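Side-chain contacts in uncharacterized protein (Enterococcus faecalis, PDB 3B48), which probably serves as the phosphoryl-donor subunit DhaM of a phosphoenolpyruvate-dependent dihydroxyacetone kinase complex, relaying phosphoryl groups on histidines: residues L9-S14 with L78-A83; N59-D62 with E66-I69. One frame throughout, in Å; residues are numbered along the deposited sequence.

Contact 1: residues L9-S14 with L78-A83; sequences LLVSHS and LSSELA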
loop_
_atom_site.group_PDB
_atom_site.type_symbol
_atom_site.label_atom_id
_atom_site.label_comp_id
_atom_site.label_asym_id
_atom_site.label_seq_id
_atom_site.Cartn_x
_atom_site.Cartn_y
_atom_site.Cartn_z
ATOM N N LEU B 9 -9.353 4.381 8.496
ATOM C CA LEU B 9 -9.975 3.093 8.189
ATOM C C LEU B 9 -9.374 2.579 6.885
ATOM O O LEU B 9 -9.409 3.271 5.832
ATOM C CB LEU B 9 -11.509 3.192 8.106
ATOM C CG LEU B 9 -12.412 3.569 9.299
ATOM C CD1 LEU B 9 -12.179 5.017 9.834
ATOM C CD2 LEU B 9 -13.880 3.371 8.866
ATOM N N LEU B 10 -8.810 1.376 7.017
ATOM C CA LEU B 10 -8.011 0.706 6.012
ATOM C C LEU B 10 -8.817 -0.455 5.441
ATOM O O LEU B 10 -9.023 -1.469 6.125
ATOM C CB LEU B 10 -6.723 0.144 6.650
ATOM C CG LEU B 10 -5.833 1.116 7.450
ATOM C CD1 LEU B 10 -4.785 0.313 8.200
ATOM C CD2 LEU B 10 -5.173 2.034 6.486
ATOM N N VAL B 11 -9.252 -0.297 4.191
ATOM C CA VAL B 11 -10.039 -1.325 3.477
ATOM C C VAL B 11 -9.225 -2.052 2.386
ATOM O O VAL B 11 -8.503 -1.441 1.636
ATOM C CB VAL B 11 -11.333 -0.727 2.913
ATOM C CG1 VAL B 11 -12.280 -1.836 2.462
ATOM C CG2 VAL B 11 -11.964 0.200 3.992
ATOM N N SER B 12 -9.315 -3.379 2.363
ATOM C CA SER B 12 -8.575 -4.148 1.381
ATOM C C SER B 12 -9.280 -5.462 1.231
ATOM O O SER B 12 -10.070 -5.795 2.083
ATOM C CB SER B 12 -7.127 -4.365 1.877
ATOM O OG SER B 12 -6.336 -5.077 0.940
ATOM N N HIS B 13 -8.993 -6.217 0.168
ATOM C CA HIS B 13 -9.267 -7.668 0.190
ATOM C C HIS B 13 -8.489 -8.418 1.274
ATOM O O HIS B 13 -8.971 -9.365 1.820
ATOM C CB HIS B 13 -8.954 -8.312 -1.157
ATOM C CG HIS B 13 -10.050 -8.176 -2.155
ATOM N ND1 HIS B 13 -10.339 -9.157 -3.079
ATOM C CD2 HIS B 13 -10.943 -7.183 -2.368
ATOM C CE1 HIS B 13 -11.359 -8.769 -3.822
ATOM N NE2 HIS B 13 -11.741 -7.573 -3.408
ATOM N N SER B 14 -7.276 -7.971 1.567
ATOM C CA SER B 14 -6.338 -8.711 2.416
ATOM C C SER B 14 -6.351 -8.125 3.809
ATOM O O SER B 14 -6.075 -6.936 3.987
ATOM C CB SER B 14 -4.919 -8.642 1.801
ATOM O OG SER B 14 -3.878 -9.109 2.648
ATOM N N LEU B 78 -15.237 -0.182 -3.989
ATOM C CA LEU B 78 -16.692 -0.253 -4.028
ATOM C C LEU B 78 -17.303 -0.285 -2.615
ATOM O O LEU B 78 -18.255 0.472 -2.330
ATOM C CB LEU B 78 -17.177 -1.444 -4.870
ATOM C CG LEU B 78 -18.706 -1.532 -4.975
ATOM C CD1 LEU B 78 -19.292 -0.367 -5.793
ATOM C CD2 LEU B 78 -19.162 -2.862 -5.558
ATOM N N SER B 79 -16.757 -1.133 -1.741
ATOM C CA SER B 79 -17.240 -1.262 -0.350
ATOM C C SER B 79 -17.137 0.047 0.456
ATOM O O SER B 79 -17.998 0.348 1.295
ATOM C CB SER B 79 -16.510 -2.414 0.356
ATOM O OG SER B 79 -16.513 -2.265 1.762
ATOM N N SER B 80 -16.081 0.815 0.198
ATOM C CA SER B 80 -15.919 2.155 0.767
ATOM C C SER B 80 -16.940 3.184 0.256
ATOM O O SER B 80 -17.324 4.088 0.998
ATOM C CB SER B 80 -14.524 2.668 0.436
ATOM O OG SER B 80 -13.599 1.903 1.133
ATOM N N GLU B 81 -17.353 3.040 -1.007
ATOM C CA GLU B 81 -18.345 3.931 -1.616
ATOM C C GLU B 81 -19.762 3.576 -1.191
ATOM O O GLU B 81 -20.567 4.470 -0.919
ATOM C CB GLU B 81 -18.250 3.962 -3.166
ATOM C CG GLU B 81 -16.892 4.433 -3.701
ATOM C CD GLU B 81 -16.621 4.130 -5.195
ATOM O OE1 GLU B 81 -17.354 3.358 -5.857
ATOM O OE2 GLU B 81 -15.639 4.683 -5.711
ATOM N N LEU B 82 -20.063 2.274 -1.163
ATOM C CA LEU B 82 -21.393 1.787 -0.747
ATOM C C LEU B 82 -21.706 2.032 0.735
ATOM O O LEU B 82 -22.867 2.193 1.102
ATOM C CB LEU B 82 -21.561 0.302 -1.042
ATOM C CG LEU B 82 -21.469 -0.256 -2.470
ATOM C CD1 LEU B 82 -21.421 -1.764 -2.400
ATOM C CD2 LEU B 82 -22.635 0.210 -3.357
ATOM N N ALA B 83 -20.671 2.066 1.567
ATOM C CA ALA B 83 -20.814 2.317 2.994
ATOM C C ALA B 83 -21.294 3.721 3.247
ATOM O O ALA B 83 -22.140 3.938 4.110
ATOM C CB ALA B 83 -19.477 2.071 3.729
#
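The van der Waals part of this contact converges on Val11, whose side chain points from strand 6-11 at the serine pair Ser79 and Ser80 of helix 75-84. The CA atoms of Val11 and Ser80 stand 7.4 Å apart, close enough for short side chains to fill the gap. Val11 CG2 lies 3.7 Å from Ser80 OG, and the same oxygen is 3.9 Å from Val11 CB, so it rests against the CB-CG2 flank of the valine. A chi1 of -167° sets CG1 opposite the backbone N and CG2 beside it; CG1 is thereby the branch nearer Ser79. That approach, 4.3 Å from Val11 CG1 to Ser79 OG, is looser and tentative, because Ser79 has two conformers.

No hydrogen bond crosses the interface; Ser80 OG instead bonds back to the carbonyl O of Ala76, one helical turn earlier, which lets a buried hydroxyl sit against a hydrocarbon. Further along the chain, Ser12 OG accepts from Ser14 N at 3.1 Å and 165°, forming an ST turn, and it also bonds Asp72. Ser14 OG then caps helix 15-27 through the backbone N of Ile17.

Trp134 of the second subunit packs on Ser80, bringing the dimer partner to this helix. The interface buries only 88 Å², all from buried residues. A helix laid over an inner strand of a parallel sheet is characteristic of the alpha/beta fold of the EIIA-man family, and here a valine and two serines make the meeting.

Contact 2: residues N59-D62 with E66-I69; sequences NEAD and EFLI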
loop_
_atom_site.group_PDB
_atom_site.type_symbol
_atom_site.label_atom_id
_atom_site.label_comp_id
_atom_site.label_asym_id
_atom_site.label_seq_id
_atom_site.Cartn_x
_atom_site.Cartn_y
_atom_site.Cartn_z
ATOM N N ASN B 59 -20.404 3.225 13.421
ATOM C CA ASN B 59 -21.480 3.164 14.396
ATOM C C ASN B 59 -20.992 2.862 15.833
ATOM O O ASN B 59 -21.622 3.280 16.797
ATOM C CB ASN B 59 -22.566 2.179 13.951
ATOM C CG ASN B 59 -23.636 2.831 13.068
ATOM O OD1 ASN B 59 -23.944 4.022 13.202
ATOM N ND2 ASN B 59 -24.223 2.042 12.177
ATOM N N GLU B 60 -19.869 2.162 15.964
ATOM C CA GLU B 60 -19.353 1.762 17.270
ATOM C C GLU B 60 -18.426 2.824 17.880
ATOM O O GLU B 60 -18.149 2.798 19.077
ATOM C CB GLU B 60 -18.655 0.390 17.184
ATOM C CG GLU B 60 -19.642 -0.784 17.238
ATOM C CD GLU B 60 -19.272 -1.977 16.342
ATOM O OE1 GLU B 60 -18.213 -1.953 15.663
ATOM O OE2 GLU B 60 -20.062 -2.951 16.317
ATOM N N ALA B 61 -17.980 3.759 17.043
ATOM C CA ALA B 61 -17.107 4.860 17.458
ATOM C C ALA B 61 -17.908 6.028 18.056
ATOM O O ALA B 61 -19.130 6.077 17.930
ATOM C CB ALA B 61 -16.268 5.340 16.264
ATOM N N ASP B 62 -17.206 6.946 18.732
ATOM C CA ASP B 62 -17.803 8.191 19.191
ATOM C C ASP B 62 -18.217 9.079 17.999
ATOM O O ASP B 62 -17.674 8.950 16.905
ATOM C CB ASP B 62 -16.830 8.945 20.118
ATOM C CG ASP B 62 -16.676 8.280 21.500
ATOM O OD1 ASP B 62 -17.573 7.505 21.899
ATOM O OD2 ASP B 62 -15.656 8.534 22.184
ATOM N N GLU B 66 -13.557 12.456 12.973
ATOM C CA GLU B 66 -13.449 12.484 11.515
ATOM C C GLU B 66 -12.939 11.149 11.044
ATOM O O GLU B 66 -11.926 10.664 11.548
ATOM C CB GLU B 66 -12.468 13.570 11.073
ATOM C CG GLU B 66 -12.808 14.902 11.695
ATOM C CD GLU B 66 -14.201 15.382 11.303
ATOM O OE1 GLU B 66 -14.708 14.947 10.230
ATOM O OE2 GLU B 66 -14.765 16.206 12.063
ATOM N N PHE B 67 -13.641 10.546 10.092
ATOM C CA PHE B 67 -13.276 9.200 9.617
ATOM C C PHE B 67 -12.715 9.251 8.213
ATOM O O PHE B 67 -13.434 9.609 7.261
ATOM C CB PHE B 67 -14.464 8.237 9.661
ATOM C CG PHE B 67 -15.100 8.104 11.027
ATOM C CD1 PHE B 67 -14.571 7.217 11.979
ATOM C CD2 PHE B 67 -16.244 8.843 11.350
ATOM C CE1 PHE B 67 -15.147 7.084 13.229
ATOM C CE2 PHE B 67 -16.836 8.732 12.593
ATOM C CZ PHE B 67 -16.303 7.853 13.545
ATOM N N LEU B 68 -11.437 8.876 8.110
ATOM C CA LEU B 68 -10.671 8.838 6.843
ATOM C C LEU B 68 -10.563 7.434 6.277
ATOM O O LEU B 68 -9.994 6.531 6.917
ATOM C CB LEU B 68 -9.262 9.415 7.042
ATOM C CG LEU B 68 -9.084 10.653 7.931
ATOM C CD1 LEU B 68 -7.745 11.318 7.634
ATOM C CD2 LEU B 68 -10.234 11.680 7.866
ATOM N N ILE B 69 -11.139 7.243 5.093
ATOM C CA ILE B 69 -11.234 5.906 4.470
ATOM C C ILE B 69 -10.234 5.707 3.322
ATOM O O ILE B 69 -10.291 6.427 2.333
ATOM C CB ILE B 69 -12.712 5.557 4.017
ATOM C CG1 ILE B 69 -13.576 5.144 5.216
ATOM C CG2 ILE B 69 -12.733 4.374 3.091
ATOM C CD1 ILE B 69 -14.064 6.264 6.069
#
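Phe67 gives up 45 Å² to this contact, and it does so with the far edge of its ring. Ala61 CB lies 3.7 Å from Phe67 CE1 and equally far from CZ, which places the methyl across the CE1-CZ bond, near the ring plane. It meets the rim of the aromatic group. The ring can span the 9.7 Å between the CA atoms of Ala61 and Phe67 because chi1 of -57° puts CG opposite the carbonyl carbon, while the CB of each residue already points at the other segment.

Ala61 is the first residue to leave helical geometry after helix 51-60, and a short turn leads from it to strand 66-71. The contact therefore closes the returning end of the beta-alpha-beta unit built from strand 35-38, helix 51-60 and strand 66-71, whose two strands are parallel and separated by strand 6-11. Leu9 and Asp7 of that middle strand also touch Phe67.

Asp62 contributes 15 Å², and its backbone makes the approach: Asp62 O stands 3.8 Å from Phe67 CZ, again at the edge and near the plane. An aromatic edge has a slightly positive rim, so the carbonyl oxygen is probably tolerated there, although no hydrogen bond is formed. The carboxylate of Asp62 leads away from the strand, and even Asp62 CB stays 6.7 Å from Phe67 CZ.

Overall arrangement
From the N terminus, the chain enters contact 1 on strand 6-11, passes through helix 15-27, strand 35-38 and helix 51-60, and reaches contact 2. Contact 2 closes a short loop, three residues separating its segments, before strand 66-71 leads on to helix 75-84, which closes the long loop of contact 1. Contact 2 is thus nested inside contact 1, their centres about 14 Å apart. Strands 6-11 and 66-71 are sheet neighbours, with a probable hydrogen bond of 2.7 Å from Leu9 N to Leu68 O. Leu9 CD2 meets Ile69 CD1 at 4.0 Å. Together the contacts tie helix 75-84 and the end of helix 51-60 to adjacent strands.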